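Local coordinates for protein CbsA (Xanthomonas oryzae pv. oryzae, PDB 5XYH) that hydrolyses cellulose as a family 6 exoglucanase, probably releasing cellobiose from chain ends, and helps the bacterium degrade plant cell walls, at residues N190-G195 with D228-N233; L212-V217 with A285-K290. All coordinates share one frame; numbering follows the deposited sequence.

Contact 1: N190-G195 with D228-N233; sequences NYMDIG and DGFITN
Asn-190 to Asp-193 and Gly-229 to Thr-232 run as neighbouring parallel strands, their short axes 46° apart and 4.0 Å at closest, the two strands of a beta-alpha-beta unit in the distorted alpha/beta barrel of glycosyl hydrolase family 6, whose helix 206-218 lies between them in the chain. Bonds from Met-192 N to Gly-229 O, Ile-231 N to Met-192 O and Ile-194 N to Ile-231 O make the regular pairing. At the start of the pair the carboxylate of Asp-228 turns back: its OD2 takes Asn-190 N at 2.9 Å on the anti lone pair, while Asn-190 O receives Asp-228 N at 2.7 Å, and Gly-229 N more weakly. The other oxygen, OD1, goes to His-3.

Tyr-191 and Ile-231 share one face of the sheet. The tyrosine ring lies across the neighbouring strand, with CD2 3.5 Å from Gly-229 C and Asp-228 CB over one ring face, offset toward the rim. The ring rests against the backbone of Gly-229, with CE2 3.9 Å from Gly-229 CA, and Tyr-191 OH is hydrogen-bonded to His-355 ND1. On the face of Met-192 and Phe-230, Met-192 CB meets Phe-230 CD2 at 3.7 Å, and the bent thioether chain then leads off toward helix 170-183. Ile-194 extends the apolar patch with CG2 against Phe-230 CB.

At the end of its strand Asp-193 forms an Asx turn. Its CG stands anti to the backbone N (chi1 -178°), beside the carbonyl carbon, which swings OD2 toward Gly-195 N; that N-H meets it from above the carboxylate plane, and OD1 bonds Thr-234. Past the strand ends comes a last backbone bond between the two segments, Asn-233 N to Gly-195 O at 3.0 Å, its donor above the carbonyl plane.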
loop_
_atom_site.group_PDB
_atom_site.type_symbol
_atom_site.label_atom_id
_atom_site.label_comp_id
_atom_site.label_asym_id
_atom_site.label_seq_id
_atom_site.Cartn_x
_atom_site.Cartn_y
_atom_site.Cartn_z
ATOM N N ASN A 190 10.029 3.236 10.430
ATOM C CA ASN A 190 9.164 4.048 9.576
ATOM C C ASN A 190 9.559 3.879 8.120
ATOM O O ASN A 190 10.700 4.170 7.750
ATOM C CB ASN A 190 9.236 5.527 9.951
ATOM C CG ASN A 190 8.737 5.796 11.347
ATOM O OD1 ASN A 190 7.699 5.274 11.767
ATOM N ND2 ASN A 190 9.479 6.618 12.090
ATOM N N TYR A 191 8.600 3.467 7.290
ATOM C CA TYR A 191 8.796 3.354 5.848
ATOM C C TYR A 191 7.865 4.322 5.125
ATOM O O TYR A 191 6.639 4.238 5.262
ATOM C CB TYR A 191 8.570 1.917 5.384
ATOM C CG TYR A 191 9.678 0.977 5.842
ATOM C CD1 TYR A 191 9.656 0.429 7.123
ATOM C CD2 TYR A 191 10.744 0.653 4.998
ATOM C CE1 TYR A 191 10.657 -0.415 7.546
ATOM C CE2 TYR A 191 11.750 -0.205 5.417
ATOM C CZ TYR A 191 11.695 -0.735 6.692
ATOM O OH TYR A 191 12.679 -1.597 7.128
ATOM N N MET A 192 8.458 5.233 4.354
ATOM C CA MET A 192 7.723 6.251 3.619
ATOM C C MET A 192 7.005 5.632 2.416
ATOM O O MET A 192 7.644 5.020 1.554
ATOM C CB MET A 192 8.694 7.334 3.145
ATOM C CG MET A 192 9.355 8.135 4.243
ATOM S SD MET A 192 8.171 9.121 5.145
ATOM C CE MET A 192 7.590 10.216 3.857
ATOM N N ASP A 193 5.687 5.812 2.335
ATOM C CA ASP A 193 4.952 5.384 1.155
ATOM C C ASP A 193 5.373 6.224 -0.040
ATOM O O ASP A 193 5.454 7.451 0.055
ATOM C CB ASP A 193 3.447 5.521 1.361
ATOM C CG ASP A 193 2.657 5.023 0.157
ATOM O OD1 ASP A 193 2.365 3.807 0.115
ATOM O OD2 ASP A 193 2.364 5.835 -0.756
ATOM N N ILE A 194 5.623 5.580 -1.174
ATOM C CA ILE A 194 6.049 6.353 -2.339
ATOM C C ILE A 194 5.374 5.819 -3.603
ATOM O O ILE A 194 6.005 5.658 -4.656
ATOM C CB ILE A 194 7.598 6.394 -2.420
ATOM C CG1 ILE A 194 8.101 7.470 -3.397
ATOM C CG2 ILE A 194 8.219 5.015 -2.694
ATOM C CD1 ILE A 194 9.567 7.799 -3.185
ATOM N N GLY A 195 4.063 5.556 -3.504
ATOM C CA GLY A 195 3.259 5.238 -4.671
ATOM C C GLY A 195 3.652 3.917 -5.318
ATOM O O GLY A 195 4.198 3.019 -4.675
ATOM N N ASP A 228 13.351 4.661 7.927
ATOM C CA ASP A 228 14.173 3.483 7.724
ATOM C C ASP A 228 14.171 3.039 6.274
ATOM O O ASP A 228 15.075 2.301 5.858
ATOM C CB ASP A 228 13.684 2.378 8.646
ATOM C CG ASP A 228 13.855 2.757 10.099
ATOM O OD1 ASP A 228 15.000 2.693 10.583
ATOM O OD2 ASP A 228 12.867 3.160 10.752
ATOM N N GLY A 229 13.187 3.486 5.499
ATOM C CA GLY A 229 13.141 3.143 4.089
ATOM C C GLY A 229 11.852 3.633 3.460
ATOM O O GLY A 229 11.209 4.564 3.961
ATOM N N PHE A 230 11.482 2.981 2.368
ATOM C CA PHE A 230 10.337 3.349 1.553
ATOM C C PHE A 230 9.495 2.111 1.291
ATOM O O PHE A 230 9.985 0.987 1.396
ATOM C CB PHE A 230 10.792 3.963 0.230
ATOM C CG PHE A 230 11.637 5.192 0.399
ATOM C CD1 PHE A 230 13.012 5.095 0.537
ATOM C CD2 PHE A 230 11.053 6.443 0.409
ATOM C CE1 PHE A 230 13.795 6.226 0.691
ATOM C CE2 PHE A 230 11.817 7.578 0.565
ATOM C CZ PHE A 230 13.200 7.468 0.700
ATOM N N ILE A 231 8.221 2.312 0.932
ATOM C CA ILE A 231 7.364 1.205 0.514
ATOM C C ILE A 231 6.621 1.591 -0.756
ATOM O O ILE A 231 6.092 2.700 -0.862
ATOM C CB ILE A 231 6.359 0.771 1.614
ATOM C CG1 ILE A 231 5.447 -0.336 1.081
ATOM C CG2 ILE A 231 5.531 1.945 2.148
ATOM C CD1 ILE A 231 4.544 -0.981 2.123
ATOM N N THR A 232 6.564 0.666 -1.711
ATOM C CA THR A 232 5.803 0.829 -2.943
ATOM C C THR A 232 4.637 -0.161 -2.983
ATOM O O THR A 232 4.612 -1.160 -2.254
ATOM C CB THR A 232 6.690 0.623 -4.177
ATOM O OG1 THR A 232 6.912 -0.780 -4.388
ATOM C CG2 THR A 232 8.038 1.344 -4.013
ATOM N N ASN A 233 3.656 0.143 -3.838
ATOM C CA ASN A 233 2.526 -0.728 -4.175
ATOM C C ASN A 233 1.492 -0.850 -3.066
ATOM O O ASN A 233 0.600 -1.712 -3.174
ATOM C CB ASN A 233 2.969 -2.141 -4.580
ATOM C CG ASN A 233 2.109 -2.716 -5.706
ATOM O OD1 ASN A 233 1.699 -1.987 -6.611
ATOM N ND2 ASN A 233 1.861 -4.028 -5.668
#

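Contact 2: L212-V217 with A285-K290; sequences LYTRVV and AGWPSK
Thr-214 OG1 is gripped from two directions: by the indole N-H of Trp-287 from the loop 285-290, and by a hydrogen bond with Ile-210 O one turn earlier in its own helix. The bond from Trp-287 NE1 to Thr-214 OG1 is 2.9 Å long and nearly straight, 172° at the hydrogen, and the oxygen lies almost in the indole plane. Thr-214 keeps OG1 beside its backbone N (chi1 -60°), where it can face both the indole and the carbonyl of Ile-210.

The indole thus meets helix 206-218 with its edge. Along that edge, CZ2 passes 4.0 Å from Tyr-213 O, a carbonyl already used by Val-217 N within the helix. Farther along, CH2 packs against Val-217 CG2 at 3.9 Å, the two side chains crossing at about a right angle. Ala-285 adds a light touch, its CB 4.1 Å from Thr-214 OG1. Phe-282 of helix 271-284 meets the indole edge-to-face, so the buried tryptophan lies between helix 206-218 and helix 271-284, with the indole N-H, the one polar group of its side chain, satisfied by Thr-214 OG1.

Gly-286, with positive phi, ends helix 271-284 in a Schellman motif, and Trp-287 is the next residue, its indole directed at helix 206-218. This is helix-to-loop packing on the outer layer of an alpha/beta fold, where a helix-capping turn leads into the next strand, 292-296.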
loop_
_atom_site.group_PDB
_atom_site.type_symbol
_atom_site.label_atom_id
_atom_site.label_comp_id
_atom_site.label_asym_id
_atom_site.label_seq_id
_atom_site.Cartn_x
_atom_site.Cartn_y
_atom_site.Cartn_z
ATOM N N LEU A 212 11.558 16.300 -2.862
ATOM C CA LEU A 212 10.463 16.415 -1.904
ATOM C C LEU A 212 10.662 15.477 -0.724
ATOM O O LEU A 212 10.646 15.906 0.430
ATOM C CB LEU A 212 9.120 16.127 -2.578
ATOM C CG LEU A 212 7.904 16.018 -1.655
ATOM C CD1 LEU A 212 7.673 17.312 -0.912
ATOM C CD2 LEU A 212 6.663 15.622 -2.465
ATOM N N TYR A 213 10.833 14.183 -0.991
ATOM C CA TYR A 213 11.049 13.247 0.106
ATOM C C TYR A 213 12.305 13.607 0.885
ATOM O O TYR A 213 12.325 13.532 2.116
ATOM C CB TYR A 213 11.128 11.811 -0.423
ATOM C CG TYR A 213 9.755 11.226 -0.706
ATOM C CD1 TYR A 213 9.072 11.532 -1.880
ATOM C CD2 TYR A 213 9.142 10.397 0.208
ATOM C CE1 TYR A 213 7.804 11.001 -2.133
ATOM C CE2 TYR A 213 7.884 9.864 -0.031
ATOM C CZ TYR A 213 7.217 10.164 -1.185
ATOM O OH TYR A 213 5.964 9.613 -1.383
ATOM N N THR A 214 13.355 14.027 0.189
ATOM C CA THR A 214 14.585 14.377 0.898
ATOM C C THR A 214 14.362 15.587 1.796
ATOM O O THR A 214 14.719 15.574 2.981
ATOM C CB THR A 214 15.714 14.633 -0.104
ATOM O OG1 THR A 214 15.933 13.443 -0.868
ATOM C CG2 THR A 214 16.998 14.988 0.631
ATOM N N ARG A 215 13.728 16.631 1.255
ATOM C CA ARG A 215 13.480 17.845 2.029
ATOM C C ARG A 215 12.614 17.571 3.252
ATOM O O ARG A 215 12.875 18.108 4.339
ATOM C CB ARG A 215 12.829 18.890 1.129
ATOM C CG ARG A 215 12.406 20.147 1.826
ATOM C CD ARG A 215 11.911 21.165 0.804
ATOM N NE ARG A 215 10.637 20.792 0.183
ATOM C CZ ARG A 215 10.502 20.379 -1.074
ATOM N NH1 ARG A 215 11.568 20.271 -1.855
ATOM N NH2 ARG A 215 9.297 20.086 -1.550
ATOM N N VAL A 216 11.585 16.730 3.108
ATOM C CA VAL A 216 10.682 16.490 4.234
ATOM C C VAL A 216 11.395 15.737 5.347
ATOM O O VAL A 216 11.336 16.131 6.518
ATOM C CB VAL A 216 9.424 15.734 3.774
ATOM C CG1 VAL A 216 8.620 15.255 4.999
ATOM C CG2 VAL A 216 8.572 16.624 2.890
ATOM N N VAL A 217 12.059 14.622 5.011
ATOM C CA VAL A 217 12.683 13.830 6.066
ATOM C C VAL A 217 13.916 14.541 6.618
ATOM O O VAL A 217 14.202 14.460 7.820
ATOM C CB VAL A 217 13.022 12.420 5.555
ATOM C CG1 VAL A 217 13.510 11.552 6.708
ATOM C CG2 VAL A 217 11.811 11.787 4.887
ATOM N N ALA A 285 20.856 11.206 -4.252
ATOM C CA ALA A 285 20.548 12.411 -3.501
ATOM C C ALA A 285 21.230 12.450 -2.138
ATOM O O ALA A 285 20.999 13.400 -1.383
ATOM C CB ALA A 285 19.033 12.549 -3.319
ATOM N N GLY A 286 22.042 11.455 -1.801
ATOM C CA GLY A 286 22.786 11.469 -0.555
ATOM C C GLY A 286 22.187 10.671 0.586
ATOM O O GLY A 286 22.642 10.824 1.722
ATOM N N TRP A 287 21.185 9.833 0.323
ATOM C CA TRP A 287 20.647 8.943 1.346
ATOM C C TRP A 287 21.640 7.819 1.633
ATOM O O TRP A 287 22.414 7.435 0.755
ATOM C CB TRP A 287 19.312 8.335 0.892
ATOM C CG TRP A 287 18.136 9.292 0.911
ATOM C CD1 TRP A 287 17.921 10.349 0.071
ATOM C CD2 TRP A 287 17.034 9.275 1.819
ATOM N NE1 TRP A 287 16.759 10.999 0.408
ATOM C CE2 TRP A 287 16.182 10.348 1.465
ATOM C CE3 TRP A 287 16.674 8.450 2.890
ATOM C CZ2 TRP A 287 14.993 10.617 2.146
ATOM C CZ3 TRP A 287 15.487 8.722 3.567
ATOM C CH2 TRP A 287 14.667 9.799 3.193
ATOM N N PRO A 288 21.625 7.258 2.848
ATOM C CA PRO A 288 22.544 6.156 3.155
ATOM C C PRO A 288 22.240 4.928 2.319
ATOM O O PRO A 288 21.083 4.636 1.986
ATOM C CB PRO A 288 22.300 5.884 4.646
ATOM C CG PRO A 288 20.956 6.428 4.914
ATOM C CD PRO A 288 20.816 7.629 4.019
ATOM N N SER A 289 23.305 4.206 1.975
ATOM C CA SER A 289 23.171 3.056 1.095
ATOM C C SER A 289 22.322 1.955 1.712
ATOM O O SER A 289 21.799 1.105 0.982
ATOM C CB SER A 289 24.557 2.522 0.748
ATOM O OG SER A 289 25.279 2.283 1.935
ATOM N N LYS A 290 22.173 1.956 3.033
ATOM C CA LYS A 290 21.441 0.903 3.717
ATOM C C LYS A 290 19.925 1.093 3.684
ATOM O O LYS A 290 19.210 0.245 4.235
ATOM C CB LYS A 290 21.906 0.804 5.171
ATOM C CG LYS A 290 21.331 1.869 6.088
ATOM C CD LYS A 290 21.841 1.706 7.520
ATOM C CE LYS A 290 21.247 2.774 8.446
ATOM N NZ LYS A 290 21.502 4.177 7.994
#

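Overall arrangement
The two contacts lie 12 Å apart, centre to centre, and interleave along the chain: strand 188-193, helix 206-218, strand 229-232, then helix 271-284 with its loop before strand 292-296. Contact 1 belongs to the central sheet, contact 2 to the layer of helices and loops over one face of it, and helix 206-218 is the crossover between the strands of contact 1. They touch directly. Tyr-213 OH sits 2.6 Å from Asp-193 O, a probable hydrogen bond, and Phe-230 CZ packs 3.7 Å from Trp-287 CH2. Phe-230 also stacks on Phe-282, so Phe-230, Phe-282 and Trp-287 form an aromatic cluster where the sheet meets the helices. Together the contacts tie two successive strand-helix units into the family 6 catalytic domain.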